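Local coordinates for penicillin-binding protein activator LpoB (Salmonella enterica subsp. enterica serovar Typhimurium, PDB 4Q6V) that regulates peptidoglycan synthesis as an outer-membrane lipoprotein that interacts with penicillin-binding protein 1B and is probably essential for its function, at residues A[3-7]-A[44-48]. Numbering follows the deposited sequence.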
# COMPACT_ATOMS: atom_id res chain seq x y z
N TRP A 3 7.82 -11.31 5.84
CA TRP A 3 7.01 -10.11 5.56
C TRP A 3 5.94 -9.83 6.62
O TRP A 3 5.83 -8.67 7.08
CB TRP A 3 6.38 -10.25 4.20
CG TRP A 3 7.28 -10.12 3.00
CD1 TRP A 3 7.52 -11.09 2.08
CD2 TRP A 3 8.01 -8.96 2.55
NE1 TRP A 3 8.35 -10.62 1.09
CE2 TRP A 3 8.67 -9.32 1.36
CE3 TRP A 3 8.18 -7.67 3.04
CZ2 TRP A 3 9.49 -8.43 0.64
CZ3 TRP A 3 8.97 -6.77 2.32
CH2 TRP A 3 9.63 -7.16 1.15
N ASN A 4 5.23 -10.87 7.07
CA ASN A 4 4.30 -10.74 8.21
C ASN A 4 4.93 -10.15 9.46
O ASN A 4 4.38 -9.28 10.13
CB ASN A 4 3.61 -12.08 8.53
CG ASN A 4 2.37 -12.38 7.68
OD1 ASN A 4 1.61 -11.49 7.29
ND2 ASN A 4 2.13 -13.65 7.40
N GLY A 5 6.12 -10.63 9.81
CA GLY A 5 6.81 -10.14 10.98
C GLY A 5 7.05 -8.67 10.93
O GLY A 5 6.92 -7.98 11.95
N ALA A 6 7.37 -8.18 9.73
CA ALA A 6 7.49 -6.76 9.48
C ALA A 6 6.14 -6.03 9.34
O ALA A 6 5.95 -4.93 9.92
CB ALA A 6 8.34 -6.54 8.25
N MSE A 7 5.21 -6.66 8.62
CA MSE A 7 3.98 -5.98 8.21
C MSE A 7 2.93 -5.94 9.31
O MSE A 7 2.23 -4.96 9.47
CB MSE A 7 3.44 -6.64 6.97
CG MSE A 7 3.99 -6.01 5.70
SE MSE A 7 3.74 -7.18 4.14
CE MSE A 7 4.50 -5.95 2.83
N ALA A 44 5.08 -9.74 -1.80
CA ALA A 44 5.08 -8.83 -0.66
C ALA A 44 3.75 -8.10 -0.58
O ALA A 44 3.25 -7.87 0.51
CB ALA A 44 6.21 -7.82 -0.80
N THR A 45 3.18 -7.76 -1.74
CA THR A 45 1.94 -7.00 -1.85
C THR A 45 0.75 -7.85 -1.44
O THR A 45 -0.12 -7.34 -0.75
CB THR A 45 1.74 -6.49 -3.29
OG1 THR A 45 2.88 -5.74 -3.72
CG2 THR A 45 0.50 -5.61 -3.38
N GLU A 46 0.74 -9.12 -1.84
CA GLU A 46 -0.27 -10.10 -1.38
C GLU A 46 -0.28 -10.27 0.12
O GLU A 46 -1.33 -10.25 0.77
CB GLU A 46 -0.12 -11.46 -2.05
CG GLU A 46 -0.75 -11.53 -3.44
CD GLU A 46 -2.28 -11.45 -3.41
OE1 GLU A 46 -2.90 -12.11 -2.54
OE2 GLU A 46 -2.91 -10.73 -4.23
N THR A 47 0.91 -10.39 0.70
CA THR A 47 1.01 -10.47 2.15
C THR A 47 0.34 -9.27 2.82
O THR A 47 -0.36 -9.38 3.81
CB THR A 47 2.49 -10.61 2.59
OG1 THR A 47 3.00 -11.85 2.10
CG2 THR A 47 2.66 -10.59 4.10
N LEU A 48 0.63 -8.09 2.27
CA LEU A 48 0.19 -6.85 2.82
C LEU A 48 -1.34 -6.79 2.75
O LEU A 48 -2.00 -6.40 3.72
CB LEU A 48 0.79 -5.65 2.02
CG LEU A 48 0.46 -4.27 2.62
CD1 LEU A 48 0.75 -4.19 4.09
CD2 LEU A 48 1.18 -3.17 1.85
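This is a helix-helix packing contact, largely apolar, between the start of helix 3-15 and the first half of helix 41-54, whose segment axes come within 10.0 Å at a crossing angle of -52°. Trp-3 stands with one face of its indole against Ala-44: the CB of Ala-44 sits 3.7 Å from the centroid of the Trp-3 six-membered ring, close to the normal, a CH-pi contact. One turn on, selenomethionine Met-7 reaches across, its CE 3.3 Å from the backbone O of Ala-44 and 3.8 Å from CB of Leu-48. In this C-terminal domain of LpoB, a mixed alpha-beta fold, the two helices pack side by side on one face of the mixed sheet: Met-7 meets Val-31 and Leu-113, Leu-48 meets Val-28 and Met-115. Thr-47 closes the outer side, with the CG2 of Thr-47 3.6 Å from SE of Met-7 and 3.5 Å from OD1 of Asn-4, while Thr-47 OG1 hydrogen-bonds back to the carbonyl of Glu-43 and Asn-4 OD1 is hydrogen-bonded to NE2 of Gln-8.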